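Local coordinates for quinonprotein alcohol dehydrogenase-like protein (Bacteroides thetaiotaomicron VPI-5482, PDB 4R5O) that is of unknown function, but pairs an immunoglobulin-like beta-sandwich domain with a seven-bladed beta-propeller and binds calcium ions, at residues V281-G286 with Y352-S357; N287-E292 with C298-I303; D165-V170 with K211-V216; A181-N186 with G198-D203; I38-L43 with C79-K84. All blocks are in the same frame, centred on the assembly; numbering follows the deposited sequence.

Interaction 1. Residues V281-G286 with Y352-S357; sequences VLAKDG and YILGDS. With CA (calcium ion), chain L.
The carboxylate of Asp285 is held at both oxygens while its flank rests on Leu354: OD2 is hydrogen-bonded to the hydroxyl of Tyr289, OD1 takes the backbone N-H of Asn287, and Asp285 CG lies 3.8 Å from Leu354 CD1. With two partners fixing its rotation, the carboxylate presents carbon and both oxygens to a methyl that reaches it from the facing loop. The same Leu354 CD1 also meets Ala283 CB at 3.9 Å, and Leu354 CD2 lies 4.1 Å from Ala283 CB, which places the fork of the leucine over the bend of the 281-286 segment. Leu354 gets there with CG beside its own backbone N (chi1 -45°); Tyr289 and Ile340 also touch it.

Both backbones turn at this point. A type I turn runs from Ala283 to Gly286, closed by Gly286 N to Ala283 O at 3.0 Å. On the other side a type II turn spans Ile353 to Asp356, closed by Asp356 N to Ile353 O at 2.8 Å, with Gly355 taking the positive phi of its third position. Gly355 N donates a hydrogen bond to Tyr352 OH at 3.3 Å. Beyond this turn Asp356 binds a calcium ion through OD1 at 2.9 Å, with Asp358 as the second protein ligand.

No hydrogen bond crosses between the two segments. Turn is set against turn where neighbouring sheets meet, a small seam of van der Waals contact, of the kind found between adjacent blades of a beta-propeller.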
# COMPACT_ATOMS: atom_id res chain seq x y z
N VAL A 281 10.38 -13.22 8.62
CA VAL A 281 11.18 -12.58 7.59
C VAL A 281 12.13 -13.61 6.98
O VAL A 281 12.70 -14.44 7.69
CB VAL A 281 11.96 -11.31 8.11
CG1 VAL A 281 11.00 -10.21 8.54
CG2 VAL A 281 12.94 -11.64 9.24
N LEU A 282 12.29 -13.55 5.66
CA LEU A 282 13.26 -14.39 4.95
C LEU A 282 14.59 -13.64 4.94
O LEU A 282 14.65 -12.55 4.38
CB LEU A 282 12.78 -14.75 3.53
CG LEU A 282 13.77 -15.59 2.69
CD1 LEU A 282 13.89 -17.05 3.23
CD2 LEU A 282 13.38 -15.59 1.24
N ALA A 283 15.61 -14.17 5.64
CA ALA A 283 16.92 -13.51 5.76
C ALA A 283 17.85 -13.93 4.62
O ALA A 283 17.50 -14.82 3.84
CB ALA A 283 17.55 -13.81 7.09
N LYS A 284 19.04 -13.27 4.52
CA LYS A 284 20.02 -13.47 3.43
C LYS A 284 20.62 -14.88 3.50
O LYS A 284 21.03 -15.38 2.45
CB LYS A 284 21.13 -12.42 3.44
CG LYS A 284 21.89 -12.37 2.12
CD LYS A 284 23.15 -11.56 2.20
CE LYS A 284 23.91 -11.66 0.91
NZ LYS A 284 25.21 -10.94 0.98
N ASP A 285 20.60 -15.55 4.66
CA ASP A 285 21.08 -16.93 4.79
C ASP A 285 20.09 -17.96 4.15
O ASP A 285 20.38 -19.16 4.13
CB ASP A 285 21.31 -17.28 6.26
CG ASP A 285 20.09 -17.30 7.16
OD1 ASP A 285 19.01 -16.87 6.71
OD2 ASP A 285 20.22 -17.73 8.30
N GLY A 286 18.94 -17.46 3.68
CA GLY A 286 17.88 -18.24 3.03
C GLY A 286 16.91 -18.87 4.00
O GLY A 286 16.05 -19.66 3.60
N TYR A 352 20.28 -6.86 14.16
CA TYR A 352 20.76 -8.20 14.44
C TYR A 352 21.53 -8.72 13.25
O TYR A 352 21.03 -8.77 12.14
CB TYR A 352 19.62 -9.17 14.81
CG TYR A 352 20.06 -10.61 14.99
CD1 TYR A 352 20.97 -10.97 15.99
CD2 TYR A 352 19.52 -11.63 14.21
CE1 TYR A 352 21.38 -12.29 16.17
CE2 TYR A 352 19.91 -12.96 14.39
CZ TYR A 352 20.84 -13.29 15.38
OH TYR A 352 21.22 -14.59 15.59
N ILE A 353 22.75 -9.16 13.53
CA ILE A 353 23.63 -9.74 12.53
C ILE A 353 23.59 -11.23 12.78
O ILE A 353 24.10 -11.69 13.78
CB ILE A 353 25.03 -9.11 12.62
CG1 ILE A 353 24.92 -7.58 12.34
CG2 ILE A 353 25.96 -9.79 11.61
CD1 ILE A 353 26.07 -6.69 12.85
N LEU A 354 22.90 -11.95 11.89
CA LEU A 354 22.70 -13.39 11.93
C LEU A 354 23.95 -14.12 12.47
O LEU A 354 25.05 -13.95 11.93
CB LEU A 354 22.35 -13.95 10.52
CG LEU A 354 21.32 -13.22 9.67
CD1 LEU A 354 21.26 -13.81 8.25
CD2 LEU A 354 19.96 -13.17 10.33
N GLY A 355 23.77 -14.88 13.55
CA GLY A 355 24.83 -15.65 14.20
C GLY A 355 25.70 -14.91 15.20
O GLY A 355 26.47 -15.54 15.94
N ASP A 356 25.61 -13.58 15.22
CA ASP A 356 26.42 -12.82 16.14
C ASP A 356 25.49 -12.15 17.13
O ASP A 356 24.80 -11.19 16.78
CB ASP A 356 27.30 -11.83 15.37
CG ASP A 356 28.27 -11.04 16.21
OD1 ASP A 356 28.68 -11.54 17.29
OD2 ASP A 356 28.66 -9.93 15.77
N SER A 357 25.43 -12.71 18.35
CA SER A 357 24.58 -12.25 19.46
C SER A 357 25.12 -10.94 20.09
O SER A 357 24.40 -10.30 20.86
CB SER A 357 24.47 -13.33 20.54
OG SER A 357 25.74 -13.71 21.04
CA CA L . 31.19 -10.19 17.28

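Interaction 2. Residues N287-E292 with C298-I303; sequences NVYTLE and CNIVKI
A beta hairpin forms the middle of a four-stranded antiparallel propeller blade here, strand 288-292 running against 298-303. Val288-Ile303, Thr290-Val301 and Glu292-Asn299 are the hydrogen-bonded pairs, with Val301 N to Thr290 O at 2.8 Å and Asn299 N to Glu292 O at 2.9 Å; the Val288 N bond to Ile303 O is weak.

On the face carrying Tyr289 and Leu291, the tyrosine ring lies alongside Lys302, whose CA sits 4.2 Å from the ring centroid, 20° off the normal, in a CH-pi contact. Ile300 CG2 comes in at the ring edge, 3.7 Å from Tyr289 CD2. An alanine in place of Tyr289 would probably leave Lys302 without the ring face it lies over, open a gap beside Ile300 CG2, and take from Asp285 its hydroxyl partner.

On the face of Val288, Thr290 and Glu292, Asn299 ND2 reaches Glu292 OE1 at 3.1 Å, on the anti side and 34° out of the carboxylate plane. Lys311 makes a salt bridge to the same oxygen, and Ile273 N bonds OE2, so this buried carboxylate is well supplied. Val288 CG1 and Thr290 CG2 pack on Ile303 CD1. Such a two-faced hairpin, one side turned to the next blade, is typical of beta-propellers.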
# COMPACT_ATOMS: atom_id res chain seq x y z
N ASN A 287 17.04 -18.51 5.30
CA ASN A 287 16.21 -19.04 6.37
C ASN A 287 15.15 -18.02 6.79
O ASN A 287 15.26 -16.83 6.47
CB ASN A 287 17.05 -19.45 7.58
CG ASN A 287 17.88 -20.69 7.34
OD1 ASN A 287 19.05 -20.76 7.70
ND2 ASN A 287 17.34 -21.66 6.62
N VAL A 288 14.08 -18.51 7.45
CA VAL A 288 12.98 -17.68 7.93
C VAL A 288 13.18 -17.48 9.39
O VAL A 288 13.50 -18.42 10.11
CB VAL A 288 11.60 -18.27 7.57
CG1 VAL A 288 10.47 -17.65 8.40
CG2 VAL A 288 11.33 -18.09 6.08
N TYR A 289 13.00 -16.23 9.83
CA TYR A 289 13.14 -15.82 11.22
C TYR A 289 11.88 -15.23 11.75
O TYR A 289 11.21 -14.46 11.07
CB TYR A 289 14.27 -14.79 11.36
CG TYR A 289 15.66 -15.34 11.16
CD1 TYR A 289 16.15 -15.62 9.89
CD2 TYR A 289 16.53 -15.47 12.24
CE1 TYR A 289 17.44 -16.11 9.71
CE2 TYR A 289 17.83 -15.95 12.07
CZ TYR A 289 18.28 -16.26 10.80
OH TYR A 289 19.57 -16.68 10.63
N THR A 290 11.59 -15.52 13.01
CA THR A 290 10.49 -14.92 13.75
C THR A 290 10.99 -14.76 15.18
O THR A 290 12.15 -15.00 15.44
CB THR A 290 9.19 -15.72 13.60
OG1 THR A 290 8.09 -14.93 14.09
CG2 THR A 290 9.23 -17.11 14.27
N LEU A 291 10.12 -14.33 16.08
CA LEU A 291 10.43 -14.18 17.51
C LEU A 291 9.57 -15.11 18.35
O LEU A 291 8.42 -15.44 17.99
CB LEU A 291 10.23 -12.73 18.00
CG LEU A 291 11.01 -11.61 17.35
CD1 LEU A 291 10.67 -10.33 18.02
CD2 LEU A 291 12.51 -11.82 17.41
N GLU A 292 10.12 -15.49 19.49
CA GLU A 292 9.46 -16.31 20.49
C GLU A 292 9.39 -15.49 21.75
O GLU A 292 10.34 -14.76 22.06
CB GLU A 292 10.21 -17.64 20.69
CG GLU A 292 9.57 -18.56 21.71
CD GLU A 292 10.25 -19.89 21.88
OE1 GLU A 292 11.50 -19.91 21.96
OE2 GLU A 292 9.54 -20.91 21.99
N CYS A 298 13.11 -11.94 24.55
CA CYS A 298 12.54 -12.69 23.44
C CYS A 298 13.63 -13.55 22.83
O CYS A 298 14.79 -13.34 23.15
CB CYS A 298 11.91 -11.77 22.39
SG CYS A 298 13.08 -10.69 21.50
N ASN A 299 13.27 -14.50 21.96
CA ASN A 299 14.24 -15.32 21.24
C ASN A 299 14.10 -15.12 19.75
O ASN A 299 12.99 -15.25 19.23
CB ASN A 299 14.08 -16.79 21.58
CG ASN A 299 14.17 -17.13 23.04
OD1 ASN A 299 15.15 -16.82 23.72
ND2 ASN A 299 13.19 -17.85 23.51
N ILE A 300 15.20 -14.80 19.06
CA ILE A 300 15.24 -14.71 17.59
C ILE A 300 15.32 -16.14 17.10
O ILE A 300 16.31 -16.83 17.38
CB ILE A 300 16.37 -13.81 17.05
CG1 ILE A 300 16.33 -12.42 17.71
CG2 ILE A 300 16.32 -13.75 15.52
CD1 ILE A 300 17.51 -11.54 17.45
N VAL A 301 14.25 -16.62 16.45
CA VAL A 301 14.18 -18.01 16.04
C VAL A 301 14.48 -18.14 14.54
O VAL A 301 13.80 -17.55 13.72
CB VAL A 301 12.81 -18.65 16.39
CG1 VAL A 301 12.74 -20.10 15.91
CG2 VAL A 301 12.55 -18.58 17.89
N LYS A 302 15.47 -18.95 14.20
CA LYS A 302 15.85 -19.34 12.85
C LYS A 302 15.07 -20.58 12.49
O LYS A 302 15.11 -21.54 13.26
CB LYS A 302 17.36 -19.55 12.78
CG LYS A 302 17.96 -20.07 11.49
CD LYS A 302 19.43 -20.28 11.79
CE LYS A 302 20.33 -20.65 10.65
NZ LYS A 302 21.74 -20.78 11.09
N ILE A 303 14.32 -20.55 11.38
CA ILE A 303 13.53 -21.71 10.95
C ILE A 303 14.25 -22.24 9.73
O ILE A 303 14.25 -21.56 8.69
CB ILE A 303 12.02 -21.42 10.72
CG1 ILE A 303 11.40 -20.57 11.89
CG2 ILE A 303 11.24 -22.73 10.47
CD1 ILE A 303 9.92 -19.96 11.67

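Interaction 3. Residues D165-V170 with K211-V216; sequences DHFYIV and KSLNNV
This is a small, buried, wholly apolar contact between two consecutive propeller blades: a leucine from the loop between strands 204-209 and 215-220 lies on strand 167-171 of the preceding sheet. One methyl carries it. Leu213 CD2 lies 3.6 Å from Phe167 CE2 and equally 3.6 Å from Ile169 CD1, so it bridges two residues that alternate along the strand and extend from the same face, while Tyr168 between them turns the other way.

The leucine chain crosses the phenylalanine at about a right angle and the isoleucine more obliquely. Phe167 brings its ring to the methyl with CG anti to the backbone N (chi1 -170°), whereas in Ile169 the CG1 branch stays beside the backbone N (chi1 -46°) and carries CD1 across to the same methyl. Ala181 and Asn179 of the outer strand 177-181 also touch Leu213, and Ile208 and Leu210 pack on Phe167, adding contacts from both blades.

In the loop that delivers it, Leu213 has a positive phi of 73°, and Asp209 OD1 accepts the N-H groups of both Lys211 and Ser212. A weak bond from Asn214 N to Ser212 OG, 3.4 Å long, spans the leucine. His166 and Phe167 both face Ala181 in a classic beta bulge.

With no hydrogen bond across and every touching group hydrocarbon, this junction depends on shape and the exclusion of water and imposes little directionality.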
# COMPACT_ATOMS: atom_id res chain seq x y z
N ASP A 165 -16.69 -4.38 -1.09
CA ASP A 165 -15.48 -5.02 -1.54
C ASP A 165 -14.46 -5.01 -0.39
O ASP A 165 -14.26 -3.98 0.26
CB ASP A 165 -14.92 -4.33 -2.81
CG ASP A 165 -15.76 -4.56 -4.07
OD1 ASP A 165 -16.59 -5.50 -4.07
OD2 ASP A 165 -15.58 -3.82 -5.05
N HIS A 166 -13.87 -6.18 -0.11
CA HIS A 166 -12.84 -6.30 0.94
C HIS A 166 -11.46 -6.54 0.32
O HIS A 166 -10.45 -6.09 0.85
CB HIS A 166 -13.17 -7.43 1.92
CG HIS A 166 -14.55 -7.32 2.47
ND1 HIS A 166 -15.59 -8.10 1.97
CD2 HIS A 166 -15.04 -6.47 3.39
CE1 HIS A 166 -16.66 -7.75 2.66
NE2 HIS A 166 -16.39 -6.76 3.52
N PHE A 167 -11.43 -7.21 -0.82
CA PHE A 167 -10.18 -7.55 -1.47
C PHE A 167 -10.02 -6.74 -2.75
O PHE A 167 -10.92 -6.72 -3.59
CB PHE A 167 -10.15 -9.06 -1.76
CG PHE A 167 -8.81 -9.57 -2.22
CD1 PHE A 167 -7.87 -10.02 -1.30
CD2 PHE A 167 -8.51 -9.62 -3.57
CE1 PHE A 167 -6.63 -10.49 -1.73
CE2 PHE A 167 -7.26 -10.07 -4.00
CZ PHE A 167 -6.33 -10.51 -3.08
N TYR A 168 -8.88 -6.08 -2.90
CA TYR A 168 -8.56 -5.21 -4.03
C TYR A 168 -7.23 -5.59 -4.68
O TYR A 168 -6.27 -5.91 -3.98
CB TYR A 168 -8.47 -3.75 -3.55
CG TYR A 168 -9.76 -3.18 -2.99
CD1 TYR A 168 -10.16 -3.46 -1.68
CD2 TYR A 168 -10.52 -2.26 -3.71
CE1 TYR A 168 -11.33 -2.93 -1.16
CE2 TYR A 168 -11.70 -1.73 -3.20
CZ TYR A 168 -12.09 -2.05 -1.92
OH TYR A 168 -13.24 -1.49 -1.42
N ILE A 169 -7.17 -5.53 -6.03
CA ILE A 169 -5.96 -5.72 -6.81
C ILE A 169 -5.66 -4.38 -7.47
O ILE A 169 -6.48 -3.85 -8.23
CB ILE A 169 -5.96 -6.89 -7.84
CG1 ILE A 169 -6.52 -8.19 -7.26
CG2 ILE A 169 -4.54 -7.06 -8.47
CD1 ILE A 169 -6.72 -9.26 -8.30
N VAL A 170 -4.50 -3.82 -7.10
CA VAL A 170 -3.97 -2.53 -7.56
C VAL A 170 -2.63 -2.81 -8.21
O VAL A 170 -1.83 -3.54 -7.63
CB VAL A 170 -3.87 -1.52 -6.37
CG1 VAL A 170 -3.20 -0.20 -6.79
CG2 VAL A 170 -5.24 -1.26 -5.73
N LYS A 211 -7.39 -14.23 -9.76
CA LYS A 211 -7.86 -13.78 -11.08
C LYS A 211 -9.37 -13.52 -11.04
O LYS A 211 -9.79 -12.37 -11.28
CB LYS A 211 -7.50 -14.80 -12.18
CG LYS A 211 -6.03 -15.31 -12.17
CD LYS A 211 -4.93 -14.22 -12.28
CE LYS A 211 -3.53 -14.81 -12.21
NZ LYS A 211 -2.48 -13.76 -12.21
N SER A 212 -10.17 -14.54 -10.66
CA SER A 212 -11.64 -14.42 -10.59
C SER A 212 -12.12 -13.71 -9.32
O SER A 212 -13.19 -13.13 -9.33
CB SER A 212 -12.31 -15.79 -10.67
OG SER A 212 -11.92 -16.60 -9.58
N LEU A 213 -11.34 -13.82 -8.23
CA LEU A 213 -11.55 -13.26 -6.90
C LEU A 213 -12.69 -14.02 -6.16
O LEU A 213 -13.22 -13.52 -5.16
CB LEU A 213 -11.79 -11.73 -6.90
CG LEU A 213 -10.62 -10.88 -7.42
CD1 LEU A 213 -10.87 -9.42 -7.16
CD2 LEU A 213 -9.31 -11.24 -6.73
N ASN A 214 -12.99 -15.27 -6.59
CA ASN A 214 -13.90 -16.13 -5.86
C ASN A 214 -13.15 -16.68 -4.67
O ASN A 214 -11.94 -16.87 -4.77
CB ASN A 214 -14.49 -17.25 -6.73
CG ASN A 214 -15.56 -16.78 -7.71
OD1 ASN A 214 -16.44 -15.94 -7.41
ND2 ASN A 214 -15.57 -17.39 -8.89
N ASN A 215 -13.84 -16.86 -3.53
CA ASN A 215 -13.20 -17.40 -2.33
C ASN A 215 -13.98 -18.61 -1.85
O ASN A 215 -15.17 -18.74 -2.10
CB ASN A 215 -13.05 -16.36 -1.20
CG ASN A 215 -14.30 -16.00 -0.47
OD1 ASN A 215 -14.64 -16.58 0.58
ND2 ASN A 215 -14.99 -15.01 -0.99
N VAL A 216 -13.26 -19.55 -1.22
CA VAL A 216 -13.79 -20.80 -0.68
C VAL A 216 -13.43 -20.80 0.78
O VAL A 216 -12.26 -20.60 1.11
CB VAL A 216 -13.28 -22.08 -1.43
CG1 VAL A 216 -13.79 -23.36 -0.77
CG2 VAL A 216 -13.64 -22.05 -2.91

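Interaction 4. Residues A181-N186 with G198-D203; sequences AVVGAN and GLVTGD
Val183 overlaps Val200 through a single pair of methyls, Val183 CG1 lying 3.9 Å from Val200 CG1. In both residues that branch stands opposite the backbone N (chi1 -177° in Val183), and the two side chains cross at a slant with only these methyls in touch. Ile208 packs on both valines and Leu190 on Val200, which makes the pair part of a larger apolar cluster on the blade that contains strand 197-201; Arg206 also touches Val183.

Further along, contact passes to the backbone. The carbonyl oxygen of Asn186 comes to 4.0 Å from Gly202 CA, a van der Waals approach to a residue without a side chain. Asn186 itself has a left-handed backbone conformation (phi 60°), and its own side chain leads off elsewhere. From Val183 to Asn186 the loop runs within 28° of the direction from Val200 to Gly202, so the two pieces travel roughly together.

Other bonds set the ends. Val183 N is hydrogen-bonded to His166 ND1, which ties the start of the loop back to the blade it leaves. Past Gly202, Asp203 makes a salt bridge with Arg206, while Thr201, facing the other way, offers OG1 to Phe226 N.

The loop joins the last strand of one blade, 177-181, to the first strand of the next, 189-192; a link that packs on a strand of the new sheet is characteristic of the blade-to-blade connection in a beta-propeller.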
# COMPACT_ATOMS: atom_id res chain seq x y z
N ALA A 181 -13.42 -7.35 -4.91
CA ALA A 181 -14.53 -8.26 -4.64
C ALA A 181 -14.85 -8.34 -3.15
O ALA A 181 -14.06 -7.93 -2.31
CB ALA A 181 -14.20 -9.66 -5.15
N VAL A 182 -16.02 -8.88 -2.86
CA VAL A 182 -16.55 -9.13 -1.53
C VAL A 182 -15.96 -10.43 -1.04
O VAL A 182 -15.84 -11.36 -1.82
CB VAL A 182 -18.12 -9.18 -1.59
CG1 VAL A 182 -18.74 -9.55 -0.25
CG2 VAL A 182 -18.70 -7.89 -2.13
N VAL A 183 -15.57 -10.50 0.24
CA VAL A 183 -15.05 -11.73 0.85
C VAL A 183 -15.89 -11.95 2.11
O VAL A 183 -16.74 -12.84 2.15
CB VAL A 183 -13.51 -11.73 1.11
CG1 VAL A 183 -13.04 -13.07 1.67
CG2 VAL A 183 -12.73 -11.37 -0.15
N GLY A 184 -15.72 -11.06 3.07
CA GLY A 184 -16.47 -11.05 4.31
C GLY A 184 -16.01 -9.97 5.26
O GLY A 184 -14.91 -9.41 5.10
N ALA A 185 -16.86 -9.65 6.24
CA ALA A 185 -16.57 -8.69 7.30
C ALA A 185 -15.58 -9.26 8.31
O ALA A 185 -15.55 -10.49 8.55
CB ALA A 185 -17.86 -8.32 8.01
N ASN A 186 -14.76 -8.35 8.91
CA ASN A 186 -13.81 -8.59 10.00
C ASN A 186 -12.73 -9.61 9.63
O ASN A 186 -12.37 -10.49 10.42
CB ASN A 186 -14.56 -9.07 11.25
CG ASN A 186 -15.61 -8.09 11.72
OD1 ASN A 186 -16.75 -8.46 12.01
ND2 ASN A 186 -15.26 -6.81 11.74
N GLY A 198 -4.37 -16.92 -3.09
CA GLY A 198 -4.08 -16.27 -1.82
C GLY A 198 -4.95 -16.83 -0.71
O GLY A 198 -5.83 -17.66 -0.97
N LEU A 199 -4.73 -16.41 0.52
CA LEU A 199 -5.55 -16.82 1.68
C LEU A 199 -6.05 -15.62 2.42
O LEU A 199 -5.29 -14.69 2.63
CB LEU A 199 -4.81 -17.73 2.68
CG LEU A 199 -4.21 -19.05 2.27
CD1 LEU A 199 -3.38 -19.58 3.43
CD2 LEU A 199 -5.29 -20.08 1.83
N VAL A 200 -7.31 -15.65 2.81
CA VAL A 200 -7.91 -14.59 3.62
C VAL A 200 -8.37 -15.27 4.91
O VAL A 200 -9.09 -16.27 4.88
CB VAL A 200 -9.03 -13.81 2.89
CG1 VAL A 200 -9.78 -12.88 3.87
CG2 VAL A 200 -8.49 -13.03 1.68
N THR A 201 -7.85 -14.79 6.04
CA THR A 201 -8.16 -15.36 7.36
C THR A 201 -8.75 -14.25 8.26
O THR A 201 -8.66 -13.05 7.94
CB THR A 201 -6.89 -16.02 7.95
OG1 THR A 201 -5.84 -15.07 7.99
CG2 THR A 201 -6.39 -17.24 7.11
N GLY A 202 -9.39 -14.67 9.34
CA GLY A 202 -10.08 -13.80 10.29
C GLY A 202 -11.21 -14.51 11.01
O GLY A 202 -11.44 -14.26 12.20
N ASP A 203 -11.89 -15.44 10.30
CA ASP A 203 -12.99 -16.29 10.78
C ASP A 203 -12.72 -17.75 10.44
O ASP A 203 -13.64 -18.58 10.41
CB ASP A 203 -14.31 -15.82 10.14
CG ASP A 203 -14.42 -15.88 8.63
OD1 ASP A 203 -13.42 -16.29 7.96
OD2 ASP A 203 -15.48 -15.49 8.09

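Interaction 5. Residues I38-L43 with C79-K84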
# COMPACT_ATOMS: atom_id res chain seq x y z
N ILE A 38 -5.81 25.01 -21.74
CA ILE A 38 -6.45 24.86 -23.06
C ILE A 38 -7.35 26.06 -23.25
O ILE A 38 -8.23 26.27 -22.43
CB ILE A 38 -7.23 23.52 -23.24
CG1 ILE A 38 -6.36 22.29 -22.88
CG2 ILE A 38 -7.83 23.43 -24.66
CD1 ILE A 38 -7.14 21.06 -22.50
N THR A 39 -7.13 26.84 -24.31
CA THR A 39 -7.96 28.00 -24.53
C THR A 39 -8.59 27.86 -25.92
O THR A 39 -8.00 28.35 -26.89
CB THR A 39 -7.17 29.32 -24.35
OG1 THR A 39 -6.50 29.32 -23.08
CG2 THR A 39 -8.06 30.55 -24.48
N PRO A 40 -9.75 27.18 -26.04
CA PRO A 40 -10.38 27.04 -27.36
C PRO A 40 -10.74 28.39 -27.93
O PRO A 40 -11.24 29.25 -27.20
CB PRO A 40 -11.63 26.19 -27.08
CG PRO A 40 -11.34 25.51 -25.79
CD PRO A 40 -10.56 26.51 -25.00
N GLU A 41 -10.41 28.62 -29.21
CA GLU A 41 -10.70 29.87 -29.88
C GLU A 41 -11.89 29.69 -30.77
O GLU A 41 -11.87 28.88 -31.71
CB GLU A 41 -9.50 30.41 -30.66
CG GLU A 41 -8.41 30.97 -29.76
CD GLU A 41 -7.29 31.71 -30.46
OE1 GLU A 41 -7.48 32.22 -31.59
OE2 GLU A 41 -6.23 31.84 -29.81
N LEU A 42 -12.95 30.43 -30.46
CA LEU A 42 -14.19 30.40 -31.21
C LEU A 42 -14.19 31.47 -32.28
O LEU A 42 -13.91 32.65 -32.01
CB LEU A 42 -15.39 30.57 -30.27
CG LEU A 42 -16.00 29.34 -29.64
CD1 LEU A 42 -14.98 28.45 -28.95
CD2 LEU A 42 -17.02 29.73 -28.65
N LEU A 43 -14.50 31.06 -33.50
CA LEU A 43 -14.62 31.95 -34.64
C LEU A 43 -15.82 32.91 -34.41
O LEU A 43 -15.73 34.10 -34.71
CB LEU A 43 -14.80 31.07 -35.89
CG LEU A 43 -14.81 31.77 -37.25
CD1 LEU A 43 -13.42 32.31 -37.61
CD2 LEU A 43 -15.29 30.83 -38.33
N CYS A 79 -14.82 18.95 -23.31
CA CYS A 79 -15.15 20.35 -23.40
C CYS A 79 -16.39 20.49 -24.20
O CYS A 79 -16.40 20.18 -25.40
CB CYS A 79 -14.00 21.16 -23.98
SG CYS A 79 -14.37 22.91 -24.16
N ILE A 80 -17.47 20.90 -23.54
CA ILE A 80 -18.76 21.12 -24.17
C ILE A 80 -18.93 22.62 -24.30
O ILE A 80 -18.92 23.33 -23.30
CB ILE A 80 -19.91 20.43 -23.40
CG1 ILE A 80 -19.57 18.96 -23.04
CG2 ILE A 80 -21.21 20.53 -24.19
CD1 ILE A 80 -20.48 18.32 -22.09
N ILE A 81 -19.01 23.12 -25.54
CA ILE A 81 -19.23 24.55 -25.82
C ILE A 81 -20.61 24.66 -26.44
O ILE A 81 -20.88 23.99 -27.45
CB ILE A 81 -18.12 25.19 -26.69
CG1 ILE A 81 -16.72 24.74 -26.21
CG2 ILE A 81 -18.29 26.73 -26.72
CD1 ILE A 81 -15.61 25.11 -27.06
N LYS A 82 -21.48 25.46 -25.81
CA LYS A 82 -22.90 25.63 -26.13
C LYS A 82 -23.25 27.09 -26.45
O LYS A 82 -22.73 28.00 -25.81
CB LYS A 82 -23.66 25.17 -24.86
CG LYS A 82 -25.18 25.19 -24.85
CD LYS A 82 -25.66 24.62 -23.51
CE LYS A 82 -27.15 24.63 -23.32
NZ LYS A 82 -27.54 24.05 -22.00
N ASN A 83 -24.15 27.32 -27.42
CA ASN A 83 -24.72 28.65 -27.74
C ASN A 83 -26.18 28.44 -28.16
O ASN A 83 -26.62 27.30 -28.25
CB ASN A 83 -23.91 29.45 -28.80
CG ASN A 83 -23.92 28.94 -30.22
OD1 ASN A 83 -24.59 27.97 -30.59
ND2 ASN A 83 -23.16 29.62 -31.08
N LYS A 84 -26.92 29.52 -28.44
CA LYS A 84 -28.34 29.52 -28.79
C LYS A 84 -28.67 28.49 -29.90
O LYS A 84 -29.73 27.85 -29.84
CB LYS A 84 -28.76 30.94 -29.24
CG LYS A 84 -30.26 31.16 -29.37
CD LYS A 84 -30.61 32.58 -29.81
CE LYS A 84 -32.10 32.75 -30.00
NZ LYS A 84 -32.46 34.15 -30.36
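Leu42 and Ile81 slide past each other in opposite directions, each giving two methyls: Leu42 CD2 meets Ile81 CG2 at 3.8 Å, and Leu42 CD1 meets Ile81 CD1 at 3.9 Å. Ile81 CD1 also touches Pro40, two residues before Leu42, with Pro40 CB 4.1 Å away, and Pro40 CG in turn lies 4.3 Å from Cys79 SG. Two side chains of an extended loop thus pair with two from alternate positions of strand 74-83. Ile81 spreads over both loop residues because its CG1 arm stays beside the backbone N (chi1 -44°), leaving CG2 anti to that nitrogen and turned to Leu42.

The next shell is largely aromatic. Trp52 contacts both Pro40 and Cys79, while Tyr50 contacts both Leu42 and Ile81, so strand 49-54 backs the whole row. Met90 of strand 86-97 packs on Cys79 and Ile81 from the neighbouring strand.

Further out, backbone bonds keep the loop extended: Glu41 pairs with Leu19 and Leu43 with Asn17. Thr39 is fastened by its OG1 to Thr64 OG1 and by its carbonyl to Thr22 OG1. Cys79 and Ile81 are held in their sheet by backbone bonds to Met90 and Val88.

No polar bond spans the two segments, and three of the four touching residues are buried. Apolar side chains from a loop edge filling in against a sheet belong to the core of an immunoglobulin-like beta-sandwich, here the PKD-like domain.

In the fold
From the N terminus, interaction 5 closes first, bringing 38-43 onto strand 74-83 inside the sandwich domain, about 66 Å between centres from interaction 1. The chain then enters the propeller. Interaction 3 closes a long loop from 165-170 to 211-216 and joins two consecutive blades; interaction 4 is nested within it and lays the connection between those blades on the second. The two touch where His166 and Phe167 pair with Ala181. Further on, past another blade, interaction 1 closes from 281-286 to 352-357 and joins two successive blades, with the hairpin of interaction 2 nested inside. Tyr289 joins them, bonded to Val281 and packed on Ala283 and Leu354. The groups are in series, and none cross.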